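Local coordinates for protein serine acetyltransferase 1, putative (Entamoeba histolytica, PDB 7BW9) that probably transfers an acetyl group to the hydroxyl of serine, a step of cysteine biosynthesis, through a left-handed beta-helical domain, and binds cysteine, at residues Q136-H140 / H167-G173; T203-M207 / R222-I226; V248-C254 / Q264-I268. All blocks are in the same frame, centred on the assembly; numbering follows the deposited sequence. Where two conformers were deposited one is given.

Contact 1. Residues Q136-H140 / H167-G173; sequences QRVAH and HPGTSIG
Gln136 reaches from helix 128-144 over the first turn of the left-handed beta-helix, its amide lying across the bend at His167-Thr170. The contact shows how a helical domain can be tied to a beta-helix: side chains of the helix donate hydrogen bonds to backbone carbonyls of the first coil. Residues 136-140 are alpha-helical; 167-170 form a type I beta turn, with Thr170 N to His167 O at 3.1 Å, and lead into strand 171-172. The nearest CA pair is His140 and Pro168, 4.8 Å apart. Gln136 (chi1 t, chi2 m) gives two hydrogen bonds from NE2, to His167 O at 3.3 Å and Thr170 O at 3.0 Å, while a water joins its OE1 (2.8 Å) to Thr170 O (2.9 Å). Ala139 CB rests on Pro168 CB at 4.1 Å, beside Met155 of helix 148-162. One helical turn after Gln136, His140, chi1 t, turns its ring so that ND1 donates to Pro168 O at 2.8 Å. Arg137, extended beyond an m chi1 and salt-bridged through NE to Asp106, presents its guanidinium edge to the strand's end: NH1 donates a hydrogen bond to Ile172 O at 3.0 Å and NH2 one to Gly173 O at 2.8 Å.

Contact 2. Residues T203-M207 / R222-I226; sequences TLGAM and RHPTI. With CYS (cysteine), chain E.
The cysteine pocket is lined here by Ala206, Arg222 and His223. Arg222, extended beyond a p chi1, grips the ligand carboxylate side-on, in a bidentate pair: NE donates to CYS OXT and NH2 to CYS O, both at 2.8 Å. Its NH2 also salt-bridges Glu188. His223, chi1 m, sets NE2 3.3 Å from CYS SG, and its ND1 is hydrogen-bonded to Thr189; Asp114 and Asp179 of the second subunit hydrogen-bond the cysteine, so the site straddles a subunit interface. The segments belong to neighbouring faces of the left-handed beta-helix, strands 203-205 and 225-226, and their touching parts run 146° apart. Nearest CA pairs are Ala206-His223 at 5.0 Å and Leu204-Pro224 at 6.0 Å. Inside the coil, Leu204 (m, t) packs its CB on Pro224 CD and its CD1 on Ile226 CD1, both at 4.2 Å. His223 CD2 lies 3.4 Å from Ala206 N. Ala206 CA makes a CA-H...O contact with Arg222 O at 3.4 Å, and a water bridges Met207 N and Arg222 O, 2.8 Å from each.

Contact 3. Residues V248-C254 / Q264-I268; sequences VKIGANC and QIVFI
Val266, chi1 t, packs on the inner side of two parallel strands, its CG2 4.4 Å from Val248 CG1 and its CB 4.4 Å from Ile250 CG1. Cys254 extends this apolar row, SG lying 4.4 Å from Val266 CG1 and 4.2 Å from Ile268 CG1. Lys249 pairs with Ile265 (CA-CA 4.9 Å) and Ile250 with Val266 (4.8 Å) in parallel register. Three backbone hydrogen bonds join the strands: Lys249 N to Gln264 O (3.1 Å), Val266 N to Lys249 O (2.9 Å) and Gly251 N to Val266 O (2.7 Å). Lys249 and Ile265 share the other face, packing on Phe209 of the third subunit. A type II turn at Gly251-Cys254, with Asn253 at positive phi, bends the chain; a water bridges Ala252 O (2.8 Å) and Ile268 N (3.0 Å). At the edge, Gln264 NE2 is hydrogen-bonded to Thr276 OG1 of the second subunit, whose strand pairs antiparallel with residues 264-267. Such in-register stacking of coils is typical of the left-handed beta-helix of hexapeptide-repeat transferases.

Taken in chain order, the three contacts show one beta-helix solving different problems along its length. Contact 1 joins a helix to the opening coil, and contact 2 joins two faces at the base of a long loop; strands 171-172 and 225-226 belong to the same parallel sheet. Contact 3 stacks coil on coil in another sheet, about 25 Å from contact 1 between centres. Its bonds are regular backbone pairs, whereas contact 1 relies on side-chain donors and contact 2 has no direct hydrogen bond between its segments; a bridging water appears in all three. Contact 2 is the more fully buried and contributes residues to the cysteine pocket; contacts 1 and 3 are partly buried, and contact 3 carries its sheet across a subunit interface.

Contact 1. Residues Q136-H140 / H167-G173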
ATOM      1  N   GLN A 136      -7.973 -13.753  -4.729  1.00 13.17           N
ATOM      2  CA  GLN A 136      -8.914 -13.399  -5.795  1.00 11.49           C
ATOM      3  C   GLN A 136      -9.636 -14.625  -6.335  1.00 14.27           C
ATOM      4  O   GLN A 136     -10.845 -14.576  -6.588  1.00 13.25           O
ATOM      5  CB  GLN A 136      -8.202 -12.674  -6.940  1.00 10.77           C
ATOM      6  CG  GLN A 136      -9.159 -11.780  -7.800  1.00 15.62           C
ATOM      7  CD  GLN A 136      -9.896 -12.554  -8.881  1.00 15.15           C
ATOM      8  OE1 GLN A 136      -9.429 -13.602  -9.316  1.00 20.99           O
ATOM      9  NE2 GLN A 136     -11.065 -12.061  -9.292  1.00 12.23           N
ATOM     10  N   ARG A 137      -8.911 -15.728  -6.532  1.00 12.58           N
ATOM     11  CA  ARG A 137      -9.549 -16.930  -7.053  1.00 18.90           C
ATOM     12  C   ARG A 137     -10.560 -17.504  -6.062  1.00 23.22           C
ATOM     13  O   ARG A 137     -11.581 -18.066  -6.478  1.00 18.59           O
ATOM     14  CB  ARG A 137      -8.469 -17.945  -7.437  1.00 19.17           C
ATOM     15  CG  ARG A 137      -7.544 -17.368  -8.528  1.00 18.95           C
ATOM     16  CD  ARG A 137      -6.851 -18.435  -9.327  1.00 18.71           C
ATOM     17  NE  ARG A 137      -5.859 -17.918 -10.272  1.00 20.55           N
ATOM     18  CZ  ARG A 137      -6.150 -17.434 -11.485  1.00 22.19           C
ATOM     19  NH1 ARG A 137      -7.409 -17.373 -11.897  1.00 18.57           N
ATOM     20  NH2 ARG A 137      -5.174 -17.019 -12.286  1.00 15.58           N
ATOM     21  N   VAL A 138     -10.322 -17.337  -4.756  1.00 16.44           N
ATOM     22  CA  VAL A 138     -11.342 -17.691  -3.775  1.00 17.92           C
ATOM     23  C   VAL A 138     -12.521 -16.737  -3.875  1.00 18.57           C
ATOM     24  O   VAL A 138     -13.673 -17.162  -4.020  1.00 16.91           O
ATOM     25  CB  VAL A 138     -10.753 -17.688  -2.352  1.00 18.62           C
ATOM     26  CG1 VAL A 138     -11.871 -17.668  -1.335  1.00 15.00           C
ATOM     27  CG2 VAL A 138      -9.828 -18.881  -2.162  1.00 13.77           C
ATOM     28  N   ALA A 139     -12.241 -15.431  -3.803  1.00 13.51           N
ATOM     29  CA  ALA A 139     -13.303 -14.427  -3.779  1.00 14.13           C
ATOM     30  C   ALA A 139     -14.187 -14.524  -5.008  1.00 14.26           C
ATOM     31  O   ALA A 139     -15.397 -14.291  -4.927  1.00 17.00           O
ATOM     32  CB  ALA A 139     -12.700 -13.020  -3.700  1.00 11.86           C
ATOM     33  N   HIS A 140     -13.586 -14.822  -6.162  1.00 14.11           N
ATOM     34  CA  HIS A 140     -14.334 -14.817  -7.420  1.00 16.69           C
ATOM     35  C   HIS A 140     -15.405 -15.904  -7.439  1.00 18.28           C
ATOM     36  O   HIS A 140     -16.486 -15.711  -8.008  1.00 19.08           O
ATOM     37  CB  HIS A 140     -13.370 -14.979  -8.592  1.00 10.81           C
ATOM     38  CG  HIS A 140     -14.033 -14.974  -9.936  1.00 16.24           C
ATOM     39  ND1 HIS A 140     -14.745 -13.896 -10.413  1.00 20.18           N
ATOM     40  CD2 HIS A 140     -14.078 -15.919 -10.909  1.00 13.07           C
ATOM     41  CE1 HIS A 140     -15.205 -14.179 -11.620  1.00 20.87           C
ATOM     42  NE2 HIS A 140     -14.820 -15.402 -11.940  1.00 17.57           N
ATOM     43  N   HIS A 167     -10.964  -6.512  -8.360  1.00 10.75           N
ATOM     44  CA  HIS A 167     -12.349  -6.731  -7.986  1.00 16.71           C
ATOM     45  C   HIS A 167     -12.662  -8.231  -7.936  1.00 12.82           C
ATOM     46  O   HIS A 167     -12.116  -9.014  -8.715  1.00 13.58           O
ATOM     47  CB  HIS A 167     -13.285  -6.030  -8.966  1.00 14.93           C
ATOM     48  CG  HIS A 167     -14.672  -5.846  -8.441  1.00 16.26           C
ATOM     49  ND1 HIS A 167     -15.630  -6.836  -8.512  1.00 17.29           N
ATOM     50  CD2 HIS A 167     -15.259  -4.796  -7.816  1.00 16.49           C
ATOM     51  CE1 HIS A 167     -16.746  -6.405  -7.946  1.00 20.23           C
ATOM     52  NE2 HIS A 167     -16.550  -5.168  -7.524  1.00 18.45           N
ATOM     53  N   PRO A 168     -13.523  -8.660  -7.007  1.00 13.51           N
ATOM     54  CA  PRO A 168     -13.903 -10.083  -6.981  1.00 17.24           C
ATOM     55  C   PRO A 168     -14.588 -10.555  -8.253  1.00 14.09           C
ATOM     56  O   PRO A 168     -14.522 -11.746  -8.588  1.00 17.71           O
ATOM     57  CB  PRO A 168     -14.836 -10.183  -5.758  1.00 13.37           C
ATOM     58  CG  PRO A 168     -15.330  -8.770  -5.537  1.00 17.69           C
ATOM     59  CD  PRO A 168     -14.183  -7.885  -5.941  1.00 17.47           C
ATOM     60  N   GLY A 169     -15.244  -9.659  -8.986  1.00 18.11           N
ATOM     61  CA  GLY A 169     -15.878 -10.046 -10.234  1.00 18.58           C
ATOM     62  C   GLY A 169     -14.930 -10.264 -11.391  1.00 19.02           C
ATOM     63  O   GLY A 169     -15.315 -10.905 -12.372  1.00 17.71           O
ATOM     64  N   THR A 170     -13.696  -9.765 -11.302  1.00 17.43           N
ATOM     65  CA  THR A 170     -12.747  -9.915 -12.402  1.00 14.94           C
ATOM     66  C   THR A 170     -12.582 -11.385 -12.795  1.00 17.32           C
ATOM     67  O   THR A 170     -12.459 -12.257 -11.936  1.00 14.96           O
ATOM     68  CB  THR A 170     -11.396  -9.323 -11.998  1.00 14.51           C
ATOM     69  OG1 THR A 170     -11.576  -7.966 -11.579  1.00 13.51           O
ATOM     70  CG2 THR A 170     -10.425  -9.362 -13.149  1.00 15.50           C
ATOM     71  N   SER A 171     -12.600 -11.650 -14.103  1.00 14.73           N
ATOM     72  CA  SER A 171     -12.374 -12.977 -14.668  1.00 19.60           C
ATOM     73  C   SER A 171     -10.935 -13.075 -15.170  1.00 20.64           C
ATOM     74  O   SER A 171     -10.529 -12.306 -16.054  1.00 16.39           O
ATOM     75  CB  SER A 171     -13.351 -13.233 -15.819  1.00 21.38           C
ATOM     76  OG  SER A 171     -13.134 -14.512 -16.370  1.00 28.74           O
ATOM     77  N   ILE A 172     -10.172 -14.022 -14.627  1.00 13.77           N
ATOM     78  CA  ILE A 172      -8.737 -14.101 -14.879  1.00 19.29           C
ATOM     79  C   ILE A 172      -8.357 -15.526 -15.254  1.00 18.66           C
ATOM     80  O   ILE A 172      -8.622 -16.460 -14.493  1.00 21.77           O
ATOM     81  CB  ILE A 172      -7.928 -13.639 -13.648  1.00 18.92           C
ATOM     82  CG1 ILE A 172      -8.297 -12.190 -13.309  1.00 17.84           C
ATOM     83  CG2 ILE A 172      -6.414 -13.831 -13.901  1.00 18.12           C
ATOM     84  CD1 ILE A 172      -7.628 -11.643 -12.044  1.00 18.80           C
ATOM     85  N   GLY A 173      -7.689 -15.684 -16.394  1.00 16.68           N
ATOM     86  CA  GLY A 173      -7.228 -16.982 -16.835  1.00 18.58           C
ATOM     87  C   GLY A 173      -5.979 -17.438 -16.099  1.00 18.05           C
ATOM     88  O   GLY A 173      -5.562 -16.870 -15.088  1.00 15.53           O
TER
HETATM   89  O   HOH W   1     -10.734 -14.625 -11.614  1.00 27.59           O

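Contact 2. Residues T203-M207 / R222-I226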
ATOM      1  N   THR A 203      -3.651   0.243 -14.502  1.00 17.08           N
ATOM      2  CA  THR A 203      -5.099   0.228 -14.367  1.00 15.77           C
ATOM      3  C   THR A 203      -5.734  -0.466 -15.564  1.00 20.32           C
ATOM      4  O   THR A 203      -5.439  -0.130 -16.724  1.00 17.86           O
ATOM      5  CB  THR A 203      -5.665   1.644 -14.234  1.00 20.63           C
ATOM      6  OG1 THR A 203      -5.257   2.213 -12.988  1.00 17.71           O
ATOM      7  CG2 THR A 203      -7.190   1.621 -14.297  1.00 17.98           C
ATOM      8  N   LEU A 204      -6.610  -1.425 -15.277  1.00 11.52           N
ATOM      9  CA  LEU A 204      -7.566  -1.939 -16.251  1.00 13.07           C
ATOM     10  C   LEU A 204      -8.921  -1.495 -15.719  1.00 17.69           C
ATOM     11  O   LEU A 204      -9.612  -2.227 -15.009  1.00 21.96           O
ATOM     12  CB  LEU A 204      -7.453  -3.484 -16.412  1.00 20.92           C
ATOM     13  CG  LEU A 204      -6.083  -4.006 -16.875  1.00 21.08           C
ATOM     14  CD1 LEU A 204      -5.979  -5.517 -16.740  1.00 20.92           C
ATOM     15  CD2 LEU A 204      -5.837  -3.620 -18.322  1.00 19.56           C
ATOM     16  N   GLY A 205      -9.267  -0.250 -16.017  1.00 19.12           N
ATOM     17  CA  GLY A 205     -10.344   0.412 -15.315  1.00 19.67           C
ATOM     18  C   GLY A 205     -11.430   0.916 -16.231  1.00 17.24           C
ATOM     19  O   GLY A 205     -11.438   0.615 -17.427  1.00 18.96           O
ATOM     20  N   ALA A 206     -12.350   1.692 -15.673  1.00 22.25           N
ATOM     21  CA  ALA A 206     -13.443   2.268 -16.482  1.00 18.96           C
ATOM     22  C   ALA A 206     -13.000   3.629 -17.024  1.00 28.65           C
ATOM     23  O   ALA A 206     -11.967   4.141 -16.578  1.00 27.19           O
ATOM     24  CB  ALA A 206     -14.680   2.402 -15.647  1.00 18.50           C
ATOM     25  N   MET A 207     -13.749   4.167 -17.978  1.00 25.87           N
ATOM     26  CA  MET A 207     -13.434   5.519 -18.492  1.00 33.89           C
ATOM     27  C   MET A 207     -13.597   6.479 -17.313  1.00 33.40           C
ATOM     28  O   MET A 207     -14.600   6.391 -16.616  1.00 35.44           O
ATOM     29  CB  MET A 207     -14.391   5.925 -19.611  1.00 32.52           C
ATOM     30  CG  MET A 207     -13.789   5.841 -20.994  1.00 44.33           C
ATOM     31  SD  MET A 207     -12.057   6.355 -21.156  1.00 72.87           S
ATOM     32  CE  MET A 207     -12.038   7.929 -20.303  1.00 36.92           C
ATOM     33  N   ARG A 222     -17.753  -2.474 -18.692  1.00 20.10           N
ATOM     34  CA  ARG A 222     -17.209  -1.123 -18.646  1.00 17.81           C
ATOM     35  C   ARG A 222     -15.704  -1.109 -18.405  1.00 15.73           C
ATOM     36  O   ARG A 222     -15.111  -0.033 -18.325  1.00 18.99           O
ATOM     37  CB  ARG A 222     -17.924  -0.303 -17.563  1.00 17.24           C
ATOM     38  CG  ARG A 222     -17.814  -0.910 -16.147  1.00 19.40           C
ATOM     39  CD  ARG A 222     -18.712  -0.175 -15.132  1.00 23.11           C
ATOM     40  NE  ARG A 222     -18.358  -0.467 -13.743  1.00 20.64           N
ATOM     41  CZ  ARG A 222     -18.776  -1.533 -13.053  1.00 28.35           C
ATOM     42  NH1 ARG A 222     -19.594  -2.428 -13.611  1.00 21.94           N
ATOM     43  NH2 ARG A 222     -18.387  -1.700 -11.785  1.00 20.07           N
ATOM     44  N   HIS A 223     -15.078  -2.267 -18.296  1.00 18.08           N
ATOM     45  CA  HIS A 223     -13.659  -2.452 -18.046  1.00 19.35           C
ATOM     46  C   HIS A 223     -13.100  -3.272 -19.190  1.00 14.02           C
ATOM     47  O   HIS A 223     -13.861  -3.901 -19.930  1.00 16.82           O
ATOM     48  CB  HIS A 223     -13.424  -3.181 -16.709  1.00 17.18           C
ATOM     49  CG  HIS A 223     -14.004  -2.473 -15.524  1.00 15.97           C
ATOM     50  ND1 HIS A 223     -15.101  -2.946 -14.838  1.00 20.33           N
ATOM     51  CD2 HIS A 223     -13.649  -1.316 -14.909  1.00 21.21           C
ATOM     52  CE1 HIS A 223     -15.401  -2.117 -13.855  1.00 15.89           C
ATOM     53  NE2 HIS A 223     -14.531  -1.121 -13.870  1.00 23.73           N
ATOM     54  N   PRO A 224     -11.784  -3.303 -19.368  1.00 15.56           N
ATOM     55  CA  PRO A 224     -11.214  -3.958 -20.546  1.00 13.66           C
ATOM     56  C   PRO A 224     -11.238  -5.476 -20.473  1.00 18.19           C
ATOM     57  O   PRO A 224     -11.220  -6.093 -19.398  1.00 18.80           O
ATOM     58  CB  PRO A 224      -9.763  -3.458 -20.566  1.00 20.25           C
ATOM     59  CG  PRO A 224      -9.775  -2.213 -19.752  1.00 16.26           C
ATOM     60  CD  PRO A 224     -10.786  -2.470 -18.681  1.00 19.87           C
ATOM     61  N   THR A 225     -11.244  -6.061 -21.667  1.00 17.23           N
ATOM     62  CA  THR A 225     -10.956  -7.473 -21.913  1.00 18.65           C
ATOM     63  C   THR A 225      -9.591  -7.582 -22.571  1.00 24.23           C
ATOM     64  O   THR A 225      -9.342  -6.929 -23.596  1.00 22.79           O
ATOM     65  CB  THR A 225     -11.994  -8.098 -22.853  1.00 21.34           C
ATOM     66  OG1 THR A 225     -13.257  -8.184 -22.200  1.00 26.29           O
ATOM     67  CG2 THR A 225     -11.561  -9.501 -23.305  1.00 24.78           C
ATOM     68  N   ILE A 226      -8.703  -8.391 -22.002  0.62 17.87           N
ATOM     69  CA  ILE A 226      -7.403  -8.570 -22.631  0.62 19.53           C
ATOM     70  C   ILE A 226      -7.200 -10.047 -22.940  0.62 19.98           C
ATOM     71  O   ILE A 226      -7.690 -10.930 -22.232  0.62 21.80           O
ATOM     72  CB  ILE A 226      -6.254  -7.987 -21.775  0.62 20.10           C
ATOM     73  CG1 ILE A 226      -5.898  -8.895 -20.605  0.62 17.15           C
ATOM     74  CG2 ILE A 226      -6.635  -6.602 -21.240  0.62 18.49           C
ATOM     75  CD1 ILE A 226      -4.894  -8.257 -19.668  0.62 17.25           C
TER
HETATM   76  N   CYS E 402     -14.893   1.558  -9.522  1.00 20.00           N
HETATM   77  CA  CYS E 402     -15.276   2.136 -10.837  1.00 20.00           C
HETATM   78  C   CYS E 402     -16.144   1.135 -11.615  1.00 20.00           C
HETATM   79  O   CYS E 402     -16.383   0.057 -11.082  1.00 20.00           O
HETATM   80  CB  CYS E 402     -14.052   2.534 -11.655  1.00 20.00           C
HETATM   81  SG  CYS E 402     -12.928   1.169 -12.045  1.00 20.00           S
HETATM   82  OXT CYS E 402     -16.568   1.448 -12.692  1.00 20.00           O
HETATM   83  O   HOH W   2     -15.951   2.598 -18.675  1.00 21.58           O

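Contact 3. Residues V248-C254 / Q264-I268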
ATOM      1  N   VAL A 248      -0.102  -8.766 -27.296  1.00 23.21           N
ATOM      2  CA  VAL A 248       0.096  -7.321 -27.308  1.00 19.72           C
ATOM      3  C   VAL A 248       1.007  -6.964 -26.141  1.00 24.55           C
ATOM      4  O   VAL A 248       0.852  -7.507 -25.035  1.00 19.52           O
ATOM      5  CB  VAL A 248      -1.248  -6.578 -27.225  1.00 18.66           C
ATOM      6  CG1 VAL A 248      -1.047  -5.090 -26.866  1.00 17.67           C
ATOM      7  CG2 VAL A 248      -2.008  -6.726 -28.539  1.00 16.46           C
ATOM      8  N   LYS A 249       2.000  -6.118 -26.406  1.00 18.68           N
ATOM      9  CA  LYS A 249       2.874  -5.545 -25.383  1.00 20.19           C
ATOM     10  C   LYS A 249       2.590  -4.050 -25.284  1.00 23.19           C
ATOM     11  O   LYS A 249       2.695  -3.324 -26.282  1.00 25.09           O
ATOM     12  CB  LYS A 249       4.347  -5.779 -25.713  1.00 21.39           C
ATOM     13  CG  LYS A 249       4.659  -7.136 -26.322  1.00 32.08           C
ATOM     14  CD  LYS A 249       4.932  -8.172 -25.251  1.00 32.75           C
ATOM     15  CE  LYS A 249       5.336  -9.527 -25.841  1.00 43.76           C
ATOM     16  NZ  LYS A 249       6.745  -9.544 -26.345  1.00 46.88           N
ATOM     17  N   ILE A 250       2.219  -3.587 -24.099  1.00 20.37           N
ATOM     18  CA  ILE A 250       1.912  -2.175 -23.888  1.00 14.46           C
ATOM     19  C   ILE A 250       3.033  -1.545 -23.067  1.00 18.23           C
ATOM     20  O   ILE A 250       3.348  -2.006 -21.959  1.00 19.27           O
ATOM     21  CB  ILE A 250       0.538  -1.999 -23.232  1.00 16.24           C
ATOM     22  CG1 ILE A 250      -0.542  -2.520 -24.183  1.00 19.97           C
ATOM     23  CG2 ILE A 250       0.304  -0.536 -22.856  1.00 14.06           C
ATOM     24  CD1 ILE A 250      -1.846  -2.873 -23.511  1.00 20.94           C
ATOM     25  N   GLY A 251       3.654  -0.508 -23.629  1.00 18.24           N
ATOM     26  CA  GLY A 251       4.756   0.147 -22.964  1.00 15.15           C
ATOM     27  C   GLY A 251       4.312   0.943 -21.749  1.00 20.30           C
ATOM     28  O   GLY A 251       3.142   1.264 -21.565  1.00 19.42           O
ATOM     29  N   ALA A 252       5.292   1.284 -20.919  1.00 19.69           N
ATOM     30  CA  ALA A 252       5.032   2.001 -19.678  1.00 22.80           C
ATOM     31  C   ALA A 252       4.328   3.330 -19.928  1.00 22.65           C
ATOM     32  O   ALA A 252       4.576   3.997 -20.928  1.00 21.16           O
ATOM     33  CB  ALA A 252       6.345   2.244 -18.936  1.00 21.51           C
ATOM     34  N   ASN A 253       3.436   3.699 -19.009  1.00 14.58           N
ATOM     35  CA  ASN A 253       2.758   4.992 -18.949  1.00 18.55           C
ATOM     36  C   ASN A 253       1.817   5.249 -20.121  1.00 21.44           C
ATOM     37  O   ASN A 253       1.287   6.356 -20.236  1.00 20.63           O
ATOM     38  CB  ASN A 253       3.763   6.152 -18.827  1.00 15.32           C
ATOM     39  CG  ASN A 253       4.245   6.324 -17.413  1.00 25.34           C
ATOM     40  OD1 ASN A 253       3.804   5.593 -16.514  1.00 20.13           O
ATOM     41  ND2 ASN A 253       5.145   7.281 -17.191  1.00 25.15           N
ATOM     42  N   CYS A 254       1.564   4.254 -20.970  1.00 23.55           N
ATOM     43  CA  CYS A 254       0.594   4.416 -22.050  1.00 24.90           C
ATOM     44  C   CYS A 254      -0.801   4.728 -21.524  1.00 24.20           C
ATOM     45  O   CYS A 254      -1.216   4.265 -20.457  1.00 22.53           O
ATOM     46  CB  CYS A 254       0.525   3.152 -22.905  1.00 24.15           C
ATOM     47  SG  CYS A 254       1.828   3.069 -24.134  1.00 24.41           S
ATOM     48  N   GLN A 264       0.339  -6.497 -31.609  1.00 21.23           N
ATOM     49  CA  GLN A 264       0.768  -5.104 -31.601  1.00 21.52           C
ATOM     50  C   GLN A 264       1.709  -4.808 -30.439  1.00 25.89           C
ATOM     51  O   GLN A 264       1.500  -5.283 -29.318  1.00 22.23           O
ATOM     52  CB  GLN A 264      -0.434  -4.166 -31.496  1.00 27.05           C
ATOM     53  CG  GLN A 264      -1.413  -4.255 -32.629  1.00 31.63           C
ATOM     54  CD  GLN A 264      -0.766  -3.921 -33.937  1.00 28.08           C
ATOM     55  OE1 GLN A 264      -0.516  -2.759 -34.238  1.00 33.28           O
ATOM     56  NE2 GLN A 264      -0.463  -4.946 -34.718  1.00 35.26           N
ATOM     57  N   ILE A 265       2.725  -3.992 -30.706  1.00 25.70           N
ATOM     58  CA  ILE A 265       3.505  -3.315 -29.673  1.00 25.09           C
ATOM     59  C   ILE A 265       3.037  -1.869 -29.615  1.00 26.77           C
ATOM     60  O   ILE A 265       3.017  -1.184 -30.643  1.00 24.43           O
ATOM     61  CB  ILE A 265       5.011  -3.369 -29.976  1.00 26.75           C
ATOM     62  CG1 ILE A 265       5.492  -4.808 -30.157  1.00 33.08           C
ATOM     63  CG2 ILE A 265       5.787  -2.660 -28.877  1.00 27.59           C
ATOM     64  CD1 ILE A 265       6.979  -4.904 -30.433  1.00 34.06           C
ATOM     65  N   VAL A 266       2.604  -1.431 -28.436  1.00 21.01           N
ATOM     66  CA  VAL A 266       2.049  -0.061 -28.243  1.00 16.66           C
ATOM     67  C   VAL A 266       2.960   0.715 -27.296  1.00 23.21           C
ATOM     68  O   VAL A 266       3.339   0.169 -26.262  1.00 19.59           O
ATOM     69  CB  VAL A 266       0.608  -0.125 -27.718  1.00 17.32           C
ATOM     70  CG1 VAL A 266      -0.034   1.239 -27.642  1.00 18.18           C
ATOM     71  CG2 VAL A 266      -0.242  -1.074 -28.534  1.00 22.12           C
ATOM     72  N   PHE A 267       3.243   1.965 -27.635  1.00 19.59           N
ATOM     73  CA  PHE A 267       4.170   2.789 -26.827  1.00 21.35           C
ATOM     74  C   PHE A 267       3.863   4.274 -27.024  1.00 30.10           C
ATOM     75  O   PHE A 267       3.297   4.651 -28.056  1.00 26.28           O
ATOM     76  CB  PHE A 267       5.600   2.497 -27.282  1.00 30.00           C
ATOM     77  CG  PHE A 267       5.790   2.571 -28.773  1.00 30.00           C
ATOM     78  CD1 PHE A 267       5.465   1.498 -29.588  1.00 30.00           C
ATOM     79  CD2 PHE A 267       6.252   3.726 -29.372  1.00 30.00           C
ATOM     80  CE1 PHE A 267       5.623   1.573 -30.962  1.00 30.00           C
ATOM     81  CE2 PHE A 267       6.398   3.806 -30.747  1.00 30.00           C
ATOM     82  CZ  PHE A 267       6.089   2.730 -31.541  1.00 30.00           C
ATOM     83  N   ILE A 268       4.289   5.092 -26.063  1.00 22.72           N
ATOM     84  CA  ILE A 268       4.141   6.574 -26.150  1.00 29.78           C
ATOM     85  C   ILE A 268       4.915   7.046 -27.391  1.00 26.24           C
ATOM     86  O   ILE A 268       6.025   6.562 -27.619  1.00 27.01           O
ATOM     87  CB  ILE A 268       4.570   7.241 -24.828  1.00 29.01           C
ATOM     88  CG1 ILE A 268       3.615   6.853 -23.693  1.00 27.05           C
ATOM     89  CG2 ILE A 268       4.677   8.747 -24.995  1.00 30.90           C
ATOM     90  CD1 ILE A 268       4.234   6.829 -22.325  1.00 23.71           C
TER
HETATM   91  O   HOH W   3       5.302   3.677 -23.568  1.00 20.58           O